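PDB 1WY6: hypothetical protein ST1625 from Sulfolobus tokodaii, which is of unknown function but is built as an archaeal helical repeat protein, its single chain folding into an elongated, strand-free stack of helices. Local coordinates for residues W44-L49 / F69-C74; K73-K78 / Q104-K109; V80-V85 / E111-E116; V123-L128 / K154-A159; A130-L135 / T146-A151. All blocks are in the same frame, centred on the assembly; numbering follows the deposited sequence.

Contact 1. Residues W44-L49 / F69-C74; sequences WFICNL and FDLDKC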
# COMPACT_ATOMS: atom_id res chain seq x y z
N TRP A 44 -4.29 -15.60 -2.87
CA TRP A 44 -5.45 -14.73 -2.66
C TRP A 44 -5.56 -14.25 -1.21
O TRP A 44 -6.14 -13.20 -0.95
CB TRP A 44 -6.74 -15.50 -2.98
CG TRP A 44 -6.94 -16.64 -2.02
CD1 TRP A 44 -6.36 -17.88 -2.09
CD2 TRP A 44 -7.68 -16.62 -0.79
NE1 TRP A 44 -6.70 -18.62 -0.99
CE2 TRP A 44 -7.50 -17.87 -0.17
CE3 TRP A 44 -8.47 -15.65 -0.15
CZ2 TRP A 44 -8.09 -18.19 1.07
CZ3 TRP A 44 -9.05 -15.97 1.08
CH2 TRP A 44 -8.86 -17.23 1.67
N PHE A 45 -5.02 -15.03 -0.28
CA PHE A 45 -5.10 -14.70 1.14
C PHE A 45 -4.57 -13.32 1.51
O PHE A 45 -5.21 -12.61 2.28
CB PHE A 45 -4.35 -15.74 1.98
CG PHE A 45 -4.39 -15.45 3.46
CD1 PHE A 45 -5.55 -15.70 4.20
CD2 PHE A 45 -3.28 -14.95 4.12
CE1 PHE A 45 -5.59 -15.45 5.57
CE2 PHE A 45 -3.31 -14.70 5.48
CZ PHE A 45 -4.47 -14.95 6.21
N ILE A 46 -3.41 -12.96 0.99
CA ILE A 46 -2.81 -11.67 1.32
C ILE A 46 -3.69 -10.49 0.89
O ILE A 46 -3.79 -9.50 1.61
CB ILE A 46 -1.39 -11.54 0.70
CG1 ILE A 46 -0.62 -10.44 1.43
CG2 ILE A 46 -1.49 -11.26 -0.81
CD1 ILE A 46 -0.44 -10.73 2.94
N CYS A 47 -4.32 -10.61 -0.27
CA CYS A 47 -5.21 -9.55 -0.78
C CYS A 47 -6.38 -9.42 0.17
O CYS A 47 -6.81 -8.31 0.50
CB CYS A 47 -5.76 -9.92 -2.16
SG CYS A 47 -4.55 -10.37 -3.45
N ASN A 48 -6.91 -10.56 0.59
CA ASN A 48 -8.04 -10.63 1.49
C ASN A 48 -7.69 -9.98 2.83
O ASN A 48 -8.45 -9.15 3.34
CB ASN A 48 -8.45 -12.11 1.66
CG ASN A 48 -9.74 -12.29 2.43
OD1 ASN A 48 -9.75 -12.24 3.66
ND2 ASN A 48 -10.84 -12.50 1.72
N LEU A 49 -6.54 -10.33 3.39
CA LEU A 49 -6.13 -9.73 4.67
C LEU A 49 -6.01 -8.21 4.57
O LEU A 49 -6.57 -7.49 5.39
CB LEU A 49 -4.78 -10.30 5.13
CG LEU A 49 -4.24 -9.70 6.44
CD1 LEU A 49 -5.10 -10.17 7.62
CD2 LEU A 49 -2.80 -10.12 6.66
N PHE A 69 3.84 -13.98 -1.41
CA PHE A 69 2.71 -13.72 -2.30
C PHE A 69 3.05 -12.85 -3.48
O PHE A 69 4.09 -12.19 -3.51
CB PHE A 69 1.58 -13.04 -1.51
CG PHE A 69 1.15 -13.78 -0.27
CD1 PHE A 69 0.05 -14.64 -0.30
CD2 PHE A 69 1.84 -13.60 0.94
CE1 PHE A 69 -0.36 -15.31 0.85
CE2 PHE A 69 1.43 -14.27 2.09
CZ PHE A 69 0.34 -15.13 2.05
N ASP A 70 2.17 -12.85 -4.48
CA ASP A 70 2.32 -12.00 -5.65
C ASP A 70 1.32 -10.87 -5.41
O ASP A 70 0.14 -11.01 -5.72
CB ASP A 70 1.93 -12.74 -6.93
CG ASP A 70 2.92 -13.81 -7.30
OD1 ASP A 70 4.14 -13.51 -7.28
OD2 ASP A 70 2.49 -14.93 -7.62
N LEU A 71 1.79 -9.77 -4.83
CA LEU A 71 0.93 -8.63 -4.54
C LEU A 71 0.31 -8.02 -5.78
O LEU A 71 -0.79 -7.46 -5.72
CB LEU A 71 1.71 -7.56 -3.78
CG LEU A 71 1.92 -7.75 -2.27
CD1 LEU A 71 2.85 -6.68 -1.75
CD2 LEU A 71 0.59 -7.66 -1.55
N ASP A 72 1.00 -8.15 -6.91
CA ASP A 72 0.51 -7.60 -8.17
C ASP A 72 -0.81 -8.24 -8.59
O ASP A 72 -1.52 -7.72 -9.45
CB ASP A 72 1.55 -7.77 -9.28
CG ASP A 72 1.80 -9.22 -9.65
OD1 ASP A 72 2.22 -10.01 -8.78
OD2 ASP A 72 1.57 -9.58 -10.82
N LYS A 73 -1.15 -9.37 -7.98
CA LYS A 73 -2.40 -10.04 -8.31
C LYS A 73 -3.56 -9.44 -7.51
O LYS A 73 -4.73 -9.68 -7.83
CB LYS A 73 -2.28 -11.54 -8.06
CG LYS A 73 -1.44 -12.22 -9.13
CD LYS A 73 -1.43 -13.73 -9.00
CE LYS A 73 -0.56 -14.32 -10.09
NZ LYS A 73 0.77 -13.64 -10.11
N CYS A 74 -3.23 -8.65 -6.50
CA CYS A 74 -4.23 -8.00 -5.66
C CYS A 74 -4.79 -6.77 -6.36
O CYS A 74 -4.04 -5.99 -6.96
CB CYS A 74 -3.62 -7.59 -4.31
SG CYS A 74 -3.10 -8.97 -3.24
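A covalent bond joins Cys47 to Cys74: the two SG atoms lie 2.0 Å apart with a disulfide torsion of -88°, near the perpendicular value such a bond prefers. Both sulfurs stand anti to their carbonyl carbons, and Cys47 CA and Cys74 CA approach to 5.2 Å.

Next to this bond is a CH-pi contact. Ile46 CB sits over one face of the Phe69 ring, 3.6 Å from its centroid and only 17° off the ring normal, displaced a little toward CG. With CG1 anti to the backbone N (chi1 -161°), that branch lies near Phe69 CD2 while CG2 faces Phe69 CB. Together the disulfide and this CH-pi contact tie helix 44-52 to the loop with a 3-10 turn that leads toward helix 78-86, linking two parts of this helical repeat fold some twenty residues apart in the chain.

Looser apolar contacts surround this pair. Ile46 CG2 lies 3.7 Å from Cys74 SG and 4.2 Å from Leu71 CD2. Phe69 CZ comes to the edge of the Phe45 ring, 4.2 Å from Phe45 CD2, and Val30 of helix 23-36 touches both phenylalanines.

Within the loop Lys73 NZ makes a weak salt bridge to Asp70 OD2 at 3.3 Å; Asp70 N also donates to Asn43 OD1, just ahead of helix 44-52.

Contact 2. Residues K73-K78 / Q104-K109; sequences KCQNLK and QGKRDK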
# COMPACT_ATOMS: atom_id res chain seq x y z
N LYS A 73 -1.15 -9.37 -7.98
CA LYS A 73 -2.40 -10.04 -8.31
C LYS A 73 -3.56 -9.44 -7.51
O LYS A 73 -4.73 -9.68 -7.83
CB LYS A 73 -2.28 -11.54 -8.06
CG LYS A 73 -1.44 -12.22 -9.13
CD LYS A 73 -1.43 -13.73 -9.00
CE LYS A 73 -0.56 -14.32 -10.09
NZ LYS A 73 0.77 -13.64 -10.11
N CYS A 74 -3.23 -8.65 -6.50
CA CYS A 74 -4.23 -8.00 -5.66
C CYS A 74 -4.79 -6.77 -6.36
O CYS A 74 -4.04 -5.99 -6.96
CB CYS A 74 -3.62 -7.59 -4.31
SG CYS A 74 -3.10 -8.97 -3.24
N GLN A 75 -6.11 -6.59 -6.28
CA GLN A 75 -6.80 -5.47 -6.91
C GLN A 75 -7.12 -4.36 -5.90
O GLN A 75 -7.57 -3.28 -6.28
CB GLN A 75 -8.10 -5.96 -7.56
CG GLN A 75 -7.92 -7.16 -8.46
CD GLN A 75 -7.11 -6.84 -9.71
OE1 GLN A 75 -6.48 -7.72 -10.29
NE2 GLN A 75 -7.15 -5.59 -10.14
N ASN A 76 -6.90 -4.65 -4.62
CA ASN A 76 -7.18 -3.70 -3.54
C ASN A 76 -5.93 -3.09 -2.92
O ASN A 76 -5.93 -2.76 -1.73
CB ASN A 76 -7.99 -4.40 -2.44
CG ASN A 76 -7.28 -5.63 -1.86
OD1 ASN A 76 -7.72 -6.21 -0.86
ND2 ASN A 76 -6.18 -6.05 -2.49
N LEU A 77 -4.87 -2.92 -3.71
CA LEU A 77 -3.64 -2.36 -3.18
C LEU A 77 -3.76 -0.91 -2.72
O LEU A 77 -2.82 -0.35 -2.16
CB LEU A 77 -2.48 -2.53 -4.16
CG LEU A 77 -2.07 -3.99 -4.37
CD1 LEU A 77 -0.68 -4.03 -5.01
CD2 LEU A 77 -2.05 -4.74 -3.04
N LYS A 78 -4.92 -0.30 -2.93
CA LYS A 78 -5.13 1.05 -2.45
C LYS A 78 -5.12 0.97 -0.92
O LYS A 78 -4.83 1.95 -0.24
CB LYS A 78 -6.46 1.62 -2.93
CG LYS A 78 -6.69 3.05 -2.47
CD LYS A 78 -8.14 3.50 -2.67
CE LYS A 78 -8.37 4.87 -2.04
NZ LYS A 78 -9.78 5.33 -2.16
N GLN A 104 -1.35 -1.21 -13.13
CA GLN A 104 -2.67 -1.81 -13.29
C GLN A 104 -3.57 -0.78 -13.96
O GLN A 104 -4.68 -1.08 -14.37
CB GLN A 104 -3.24 -2.20 -11.93
CG GLN A 104 -2.65 -3.47 -11.34
CD GLN A 104 -3.13 -3.74 -9.93
OE1 GLN A 104 -2.91 -4.82 -9.38
NE2 GLN A 104 -3.77 -2.75 -9.32
N GLY A 105 -3.06 0.44 -14.07
CA GLY A 105 -3.82 1.52 -14.68
C GLY A 105 -4.98 1.96 -13.81
O GLY A 105 -5.99 2.44 -14.32
N LYS A 106 -4.84 1.79 -12.50
CA LYS A 106 -5.90 2.17 -11.57
C LYS A 106 -5.79 3.64 -11.18
O LYS A 106 -5.53 3.99 -10.03
CB LYS A 106 -5.87 1.28 -10.32
CG LYS A 106 -6.32 -0.14 -10.60
CD LYS A 106 -6.31 -1.00 -9.35
CE LYS A 106 -6.72 -2.44 -9.69
NZ LYS A 106 -8.14 -2.54 -10.13
N ARG A 107 -5.98 4.48 -12.19
CA ARG A 107 -5.92 5.93 -12.05
C ARG A 107 -6.95 6.41 -11.05
O ARG A 107 -6.72 7.36 -10.30
CB ARG A 107 -6.19 6.57 -13.42
CG ARG A 107 -6.35 8.08 -13.42
CD ARG A 107 -6.60 8.57 -14.84
NE ARG A 107 -6.80 10.02 -14.95
CZ ARG A 107 -5.89 10.92 -14.59
NH1 ARG A 107 -4.73 10.53 -14.10
NH2 ARG A 107 -6.15 12.21 -14.75
N ASP A 108 -8.09 5.73 -11.04
CA ASP A 108 -9.18 6.06 -10.13
C ASP A 108 -8.75 5.97 -8.67
O ASP A 108 -9.01 6.87 -7.89
CB ASP A 108 -10.38 5.12 -10.39
CG ASP A 108 -10.04 3.65 -10.16
OD1 ASP A 108 -8.90 3.24 -10.43
OD2 ASP A 108 -10.94 2.90 -9.73
N LYS A 109 -8.08 4.88 -8.31
CA LYS A 109 -7.61 4.68 -6.93
C LYS A 109 -6.56 5.74 -6.57
O LYS A 109 -6.63 6.34 -5.49
CB LYS A 109 -7.02 3.27 -6.78
CG LYS A 109 -8.03 2.15 -7.08
CD LYS A 109 -9.21 2.20 -6.10
CE LYS A 109 -10.38 1.34 -6.56
NZ LYS A 109 -10.06 -0.10 -6.61
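Gln104 and Lys106 belong to the tight turn between helix 92-103 and helix 107-117, and both meet the irregular loop 73-78 that leads into helix 78-86. Gly105 closes the first helix in a Schellman motif, with a positive phi of 70°. Lys106 follows at the N-cap position of the second and is the centre of an inverse gamma turn, marked by a weak bond from Arg107 N to Gly105 O.

Lys106 reaches across to Gln75, the two side chains crossing at about a right angle. Its CE lies 3.6 Å from Gln75 O, and the bend at its last torsion (chi4 -66°) sets NZ 4.0 Å from that same oxygen, a long polar approach. An alanine in place of Lys106 would probably leave Gln75 O without the CE and NZ that approach it and open a gap between the turn and the loop. The amide group of Gln104 rests by the backbone of Cys74, its CD 3.8 Å from Cys74 O.

Further along, Lys78 and Lys109 cross at about a right angle with their CD atoms 3.8 Å apart. Lys78 is extended throughout and passes on to a salt bridge with Glu112, whereas Lys109 folds at chi2 (-62°), which places CD, and again at its last torsion, with NZ 4.1 Å from Gln75 O. This is a surface contact. Beneath it Leu77 packs on Ile100 and Leu101 of helix 92-103, where Lys106 also touches Leu101, while Cys74 is anchored to helix 44-52 through its disulfide with Cys47.

Contact 3. Residues V80-V85 / E111-E116; sequences VVECGV and EEIGRE
Glu82 and Ile113 mark the nearest backbone approach, 7.3 Å between CA atoms, of two helices that run almost parallel (14°) with axes 11.0 Å apart.

At that separation the gap is bridged by side chains. Ile113 extends CD1 toward Val81 CG1 at 4.0 Å, and the Glu82 chain slides past it in the opposite direction, its CG also 4.0 Å from Ile113 CD1. Farther along, Val85 CG2 makes a looser contact with Ile113 CG2 at 4.4 Å.

Beside this apolar strip two carboxylates face each other. Glu82 bends at chi2 (-64°), while Glu116 arrives extended; the acid planes are nearly coplanar, 16° apart. Glu82 OE1 lies 2.6 Å from Glu116 OE1, and Glu82 OE2 lies 2.5 Å from Glu116 OE2. Oxygens this close suggest that an acid group probably holds a proton. An alanine at Glu82 would probably leave the Glu116 carboxylate without its mate and open a gap beside Ile113 CD1.

Around the contact, Val81 packs on Ala97, Leu98 and Leu101 of helix 92-103 and Ile113 on Ile131 of helix 125-137, while a disulfide from Cys83 to Cys55 fastens helix 78-86 to helix 55-65.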
# COMPACT_ATOMS: atom_id res chain seq x y z
N VAL A 80 -3.05 -0.62 0.90
CA VAL A 80 -1.68 -0.49 1.39
C VAL A 80 -1.26 0.97 1.42
O VAL A 80 -0.63 1.42 2.37
CB VAL A 80 -0.70 -1.32 0.53
CG1 VAL A 80 0.74 -1.04 0.95
CG2 VAL A 80 -1.01 -2.80 0.69
N VAL A 81 -1.61 1.72 0.38
CA VAL A 81 -1.28 3.13 0.32
C VAL A 81 -2.02 3.87 1.44
O VAL A 81 -1.47 4.78 2.06
CB VAL A 81 -1.70 3.74 -1.03
CG1 VAL A 81 -1.24 5.18 -1.11
CG2 VAL A 81 -1.14 2.91 -2.18
N GLU A 82 -3.27 3.48 1.67
CA GLU A 82 -4.11 4.07 2.71
C GLU A 82 -3.43 3.97 4.07
O GLU A 82 -3.48 4.90 4.87
CB GLU A 82 -5.47 3.38 2.79
CG GLU A 82 -6.47 3.78 1.73
CD GLU A 82 -6.88 5.25 1.82
OE1 GLU A 82 -6.78 5.84 2.93
OE2 GLU A 82 -7.33 5.81 0.80
N CYS A 83 -2.82 2.82 4.36
CA CYS A 83 -2.13 2.65 5.63
C CYS A 83 -0.87 3.52 5.65
O CYS A 83 -0.41 3.94 6.70
CB CYS A 83 -1.78 1.19 5.87
SG CYS A 83 -3.18 0.21 6.49
N GLY A 84 -0.32 3.78 4.48
CA GLY A 84 0.84 4.64 4.42
C GLY A 84 0.40 6.04 4.84
O GLY A 84 1.05 6.70 5.64
N VAL A 85 -0.74 6.48 4.31
CA VAL A 85 -1.28 7.80 4.63
C VAL A 85 -1.76 7.90 6.08
O VAL A 85 -1.48 8.88 6.76
CB VAL A 85 -2.45 8.18 3.68
CG1 VAL A 85 -3.06 9.53 4.09
CG2 VAL A 85 -1.95 8.26 2.25
N GLU A 111 -6.23 8.73 -7.77
CA GLU A 111 -6.89 10.04 -7.63
C GLU A 111 -7.62 10.16 -6.30
O GLU A 111 -7.61 11.22 -5.67
CB GLU A 111 -7.88 10.28 -8.77
CG GLU A 111 -7.23 10.35 -10.13
CD GLU A 111 -8.13 11.04 -11.14
OE1 GLU A 111 -7.85 10.93 -12.36
OE2 GLU A 111 -9.10 11.71 -10.71
N GLU A 112 -8.25 9.07 -5.88
CA GLU A 112 -8.95 9.06 -4.59
C GLU A 112 -7.94 9.37 -3.47
O GLU A 112 -8.19 10.21 -2.61
CB GLU A 112 -9.59 7.68 -4.38
CG GLU A 112 -10.79 7.45 -5.29
CD GLU A 112 -11.13 5.98 -5.45
OE1 GLU A 112 -10.73 5.18 -4.59
OE2 GLU A 112 -11.81 5.63 -6.45
N ILE A 113 -6.79 8.71 -3.50
CA ILE A 113 -5.75 8.97 -2.50
C ILE A 113 -5.33 10.44 -2.59
O ILE A 113 -5.15 11.12 -1.57
CB ILE A 113 -4.49 8.10 -2.75
CG1 ILE A 113 -4.77 6.64 -2.38
CG2 ILE A 113 -3.32 8.63 -1.94
CD1 ILE A 113 -4.98 6.43 -0.88
N GLY A 114 -5.17 10.92 -3.82
CA GLY A 114 -4.78 12.30 -4.02
C GLY A 114 -5.70 13.31 -3.38
O GLY A 114 -5.24 14.26 -2.75
N ARG A 115 -7.01 13.12 -3.54
CA ARG A 115 -7.99 14.04 -2.97
C ARG A 115 -7.98 13.95 -1.45
O ARG A 115 -8.02 14.96 -0.74
CB ARG A 115 -9.39 13.71 -3.48
CG ARG A 115 -9.51 13.73 -4.99
CD ARG A 115 -10.96 13.54 -5.45
NE ARG A 115 -11.02 13.13 -6.85
CZ ARG A 115 -11.09 11.87 -7.26
NH1 ARG A 115 -11.11 10.88 -6.38
NH2 ARG A 115 -11.12 11.59 -8.56
N GLU A 116 -7.94 12.71 -0.96
CA GLU A 116 -7.92 12.42 0.46
C GLU A 116 -6.78 13.11 1.22
O GLU A 116 -6.98 13.61 2.32
CB GLU A 116 -7.83 10.90 0.64
CG GLU A 116 -7.59 10.43 2.05
CD GLU A 116 -7.56 8.91 2.12
OE1 GLU A 116 -7.23 8.36 3.19
OE2 GLU A 116 -7.87 8.27 1.09

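Contact 4. Residues V123-L128 / K154-A159; sequences VSASIL and KGEKEA
Lys154 lays its aliphatic chain across Leu128 at about a right angle, CD reaching Leu128 CD1 at 3.5 Å. The same carbon lies by the backbone of the other segment, Lys154 CD being 3.6 Å from Val123 O. A bend at chi4 (-63°) turns the ammonium so that NZ stays 3.4 Å from Val123 O at an angle too poor for a hydrogen bond. The contact of Lys154 is thus made mainly by its carbons. A second point of contact joins Ala125 and Glu156, whose CB atoms meet at 3.6 Å where the two backbones come nearest. Glu156 bends at chi2 (67°), which places CD; its OE2 lies 3.9 Å from Ala125 CB.

Behind this first shell, helix ends set the positions. Ser124 occupies the N-cap of helix 125-137; its OG shares a 2.9 Å hydrogen bond with Ser126 OG, and its N donates to Asn88 OD1. Leu128 is backed by Leu147 and Glu150 of helix 141-153 and by Ile117 of helix 107-117. On the other segment, Glu156 N probably bonds to Ala151 O, consistent with a turn held against the end of helix 141-153.

Gly155, with phi 98°, forms a Schellman motif, and Glu156 follows at once as N-cap: a helix stop and a helix start in immediate succession, the compact turn joining helix 141-153 to helix 157-164, of the kind also found at Gly105 and Lys106.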
# COMPACT_ATOMS: atom_id res chain seq x y z
N VAL A 123 -0.49 14.90 5.84
CA VAL A 123 0.59 14.02 5.39
C VAL A 123 1.89 14.79 5.18
O VAL A 123 1.86 15.99 4.91
CB VAL A 123 0.22 13.31 4.07
CG1 VAL A 123 -0.79 12.21 4.35
CG2 VAL A 123 -0.35 14.31 3.08
N SER A 124 3.01 14.09 5.31
CA SER A 124 4.32 14.70 5.14
C SER A 124 4.57 15.01 3.66
O SER A 124 3.84 14.55 2.79
CB SER A 124 5.41 13.76 5.65
OG SER A 124 5.45 12.57 4.88
N ALA A 125 5.62 15.78 3.39
CA ALA A 125 5.96 16.15 2.03
C ALA A 125 6.31 14.92 1.18
O ALA A 125 5.95 14.85 0.01
CB ALA A 125 7.14 17.13 2.04
N SER A 126 7.01 13.96 1.78
CA SER A 126 7.41 12.75 1.06
C SER A 126 6.20 12.02 0.47
O SER A 126 6.21 11.64 -0.70
CB SER A 126 8.18 11.81 1.99
OG SER A 126 7.40 11.46 3.12
N ILE A 127 5.17 11.84 1.28
CA ILE A 127 3.97 11.17 0.82
C ILE A 127 3.31 11.98 -0.31
O ILE A 127 2.92 11.41 -1.33
CB ILE A 127 3.00 10.95 2.03
CG1 ILE A 127 3.62 9.90 2.96
CG2 ILE A 127 1.64 10.48 1.54
CD1 ILE A 127 3.00 9.81 4.35
N LEU A 128 3.20 13.30 -0.15
CA LEU A 128 2.62 14.13 -1.20
C LEU A 128 3.41 13.94 -2.49
O LEU A 128 2.84 13.86 -3.58
CB LEU A 128 2.67 15.61 -0.81
CG LEU A 128 1.80 16.10 0.35
CD1 LEU A 128 2.22 17.50 0.74
CD2 LEU A 128 0.34 16.07 -0.06
N LYS A 154 5.21 22.80 2.16
CA LYS A 154 5.63 22.11 3.38
C LYS A 154 7.15 22.12 3.53
O LYS A 154 7.68 21.57 4.49
CB LYS A 154 5.14 20.66 3.39
CG LYS A 154 3.65 20.49 3.64
CD LYS A 154 3.31 19.01 3.73
CE LYS A 154 1.86 18.80 4.10
NZ LYS A 154 1.57 19.36 5.44
N GLY A 155 7.84 22.72 2.56
CA GLY A 155 9.29 22.81 2.62
C GLY A 155 10.09 21.79 1.83
O GLY A 155 11.30 21.68 2.02
N GLU A 156 9.44 21.03 0.95
CA GLU A 156 10.15 20.04 0.16
C GLU A 156 10.89 20.69 -1.01
O GLU A 156 10.27 21.11 -2.00
CB GLU A 156 9.18 18.97 -0.36
CG GLU A 156 9.84 17.91 -1.22
CD GLU A 156 10.82 17.04 -0.45
OE1 GLU A 156 11.59 16.31 -1.09
OE2 GLU A 156 10.80 17.08 0.80
N LYS A 157 12.21 20.75 -0.90
CA LYS A 157 13.08 21.36 -1.91
C LYS A 157 12.88 20.92 -3.35
O LYS A 157 12.53 21.73 -4.21
CB LYS A 157 14.54 21.11 -1.55
CG LYS A 157 15.00 21.72 -0.24
CD LYS A 157 14.99 23.23 -0.31
CE LYS A 157 15.64 23.80 0.93
NZ LYS A 157 14.95 23.31 2.16
N GLU A 158 13.15 19.64 -3.61
CA GLU A 158 13.03 19.11 -4.97
C GLU A 158 11.63 19.36 -5.53
O GLU A 158 11.47 19.56 -6.73
CB GLU A 158 13.35 17.61 -4.98
CG GLU A 158 13.52 16.99 -6.38
CD GLU A 158 14.77 17.47 -7.13
OE1 GLU A 158 15.02 16.97 -8.24
OE2 GLU A 158 15.51 18.35 -6.62
N ALA A 159 10.62 19.36 -4.66
CA ALA A 159 9.25 19.59 -5.08
C ALA A 159 9.12 21.04 -5.57
O ALA A 159 8.45 21.30 -6.57
CB ALA A 159 8.29 19.34 -3.92

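Contact 5. Residues A130-L135 / T146-A151; sequences AIANAL and TLLIEA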
# COMPACT_ATOMS: atom_id res chain seq x y z
N ALA A 130 5.30 11.25 -3.35
CA ALA A 130 5.11 9.90 -3.85
C ALA A 130 3.83 9.81 -4.69
O ALA A 130 3.88 9.37 -5.83
CB ALA A 130 5.06 8.90 -2.68
N ILE A 131 2.71 10.24 -4.13
CA ILE A 131 1.42 10.21 -4.84
C ILE A 131 1.40 11.12 -6.07
O ILE A 131 0.83 10.77 -7.11
CB ILE A 131 0.23 10.59 -3.91
CG1 ILE A 131 -0.03 9.48 -2.88
CG2 ILE A 131 -1.04 10.78 -4.73
CD1 ILE A 131 0.97 9.40 -1.78
N ALA A 132 2.01 12.30 -5.95
CA ALA A 132 2.06 13.25 -7.06
C ALA A 132 2.72 12.63 -8.28
O ALA A 132 2.20 12.69 -9.40
CB ALA A 132 2.83 14.50 -6.64
N ASN A 133 3.89 12.03 -8.06
CA ASN A 133 4.64 11.40 -9.12
C ASN A 133 3.94 10.15 -9.68
O ASN A 133 4.06 9.85 -10.86
CB ASN A 133 6.05 11.09 -8.62
CG ASN A 133 6.90 12.36 -8.46
OD1 ASN A 133 7.97 12.35 -7.86
ND2 ASN A 133 6.41 13.46 -9.02
N ALA A 134 3.20 9.43 -8.83
CA ALA A 134 2.48 8.26 -9.31
C ALA A 134 1.32 8.77 -10.18
O ALA A 134 1.02 8.22 -11.24
CB ALA A 134 1.93 7.45 -8.13
N LEU A 135 0.67 9.83 -9.72
CA LEU A 135 -0.44 10.41 -10.46
C LEU A 135 0.02 10.88 -11.84
O LEU A 135 -0.62 10.59 -12.85
CB LEU A 135 -1.05 11.58 -9.69
CG LEU A 135 -1.97 11.19 -8.52
CD1 LEU A 135 -2.26 12.41 -7.65
CD2 LEU A 135 -3.27 10.58 -9.07
N THR A 146 -0.82 20.02 -8.07
CA THR A 146 -1.42 20.53 -6.85
C THR A 146 -0.69 19.98 -5.63
O THR A 146 -0.45 20.72 -4.67
CB THR A 146 -2.90 20.13 -6.78
OG1 THR A 146 -3.59 20.70 -7.90
CG2 THR A 146 -3.54 20.63 -5.48
N LEU A 147 -0.33 18.70 -5.67
CA LEU A 147 0.37 18.03 -4.58
C LEU A 147 1.81 18.52 -4.44
O LEU A 147 2.25 18.82 -3.33
CB LEU A 147 0.34 16.51 -4.78
CG LEU A 147 -1.03 15.85 -4.59
CD1 LEU A 147 -0.96 14.35 -4.88
CD2 LEU A 147 -1.49 16.08 -3.16
N LEU A 148 2.53 18.60 -5.55
CA LEU A 148 3.91 19.07 -5.50
C LEU A 148 3.95 20.51 -5.00
O LEU A 148 4.91 20.92 -4.36
CB LEU A 148 4.57 18.99 -6.88
CG LEU A 148 5.00 17.58 -7.33
CD1 LEU A 148 5.65 17.65 -8.71
CD2 LEU A 148 5.96 17.00 -6.31
N ILE A 149 2.90 21.28 -5.30
CA ILE A 149 2.83 22.66 -4.84
C ILE A 149 2.69 22.63 -3.32
O ILE A 149 3.37 23.39 -2.62
CB ILE A 149 1.62 23.40 -5.48
CG1 ILE A 149 1.92 23.73 -6.94
CG2 ILE A 149 1.33 24.68 -4.70
CD1 ILE A 149 0.78 24.37 -7.68
N GLU A 150 1.83 21.75 -2.82
CA GLU A 150 1.64 21.61 -1.38
C GLU A 150 2.92 21.12 -0.70
O GLU A 150 3.26 21.56 0.40
CB GLU A 150 0.50 20.64 -1.07
CG GLU A 150 0.29 20.41 0.42
CD GLU A 150 -0.14 21.68 1.17
OE1 GLU A 150 0.03 21.71 2.41
OE2 GLU A 150 -0.64 22.63 0.53
N ALA A 151 3.64 20.20 -1.35
CA ALA A 151 4.89 19.67 -0.80
C ALA A 151 5.93 20.79 -0.73
O ALA A 151 6.74 20.85 0.19
CB ALA A 151 5.40 18.53 -1.68
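Leu147 packs against Ala132, Ile131 and Leu135 where helix 125-137 and helix 141-153 run antiparallel, their segment axes 8.8 Å apart and their directions at 156°. Leu147 CA lies 5.6 Å from Ala132 CA, the nearest backbone approach of the pair.

From that CA, Leu147 CB meets Ala132 CB at 3.7 Å, methyl against methylene. CG stands anti to the carbonyl carbon (chi1 -70°), and beyond it the chain forks. One branch, CD1, turns to the facing helix, where it touches Ile131 CG2 at 3.6 Å and Leu135 CD1 at the same 3.6 Å; the side chains of Leu135 and Leu147 cross at about a right angle. The other branch, CD2, also meets that helix, at Leu128 CD2, and in addition lies near Gly114 O of helix 107-117, so the fork spans the seam between three helices.

Leu148, the next residue, also packs on the same alanine. Its CG lies 3.8 Å from Ala132 CB, and its CD1 makes a loose approach to Asn133 ND2 at 4.3 Å, toward the exposed margin. Leu148 further touches Ala159 and Val163 of helix 157-164.

The close contacts are carbon on carbon, without a salt bridge or directional polar bond between the segments. Cohesion therefore probably rests on burial and shape: the small alanine at the nearest point is consistent with the short axis separation, and branched leucine and isoleucine tips fill in around it, as expected of a hydrophobic helical hairpin.

How the contacts relate
Contact 5 is a buried, largely apolar seam, contact 2 a surface meeting rich in lysine and glutamine, and contacts 1, 3 and 4 are partly buried and mix apolar packing with other chemistry: a disulfide in contact 1, facing acids in contact 3, a lysine chain and helix caps in contact 4. Contacts 1 and 2 share Lys73 and Cys74; contacts 2 and 3 both use helix 107-117 and touch through the salt bridge of Lys78 with Glu112. Contacts 4 and 5 both use helix 125-137, with centres about 8 Å apart. Contacts 1 and 4, by contrast, lie on opposite sides of the chain's centre, their centres about 30 Å apart.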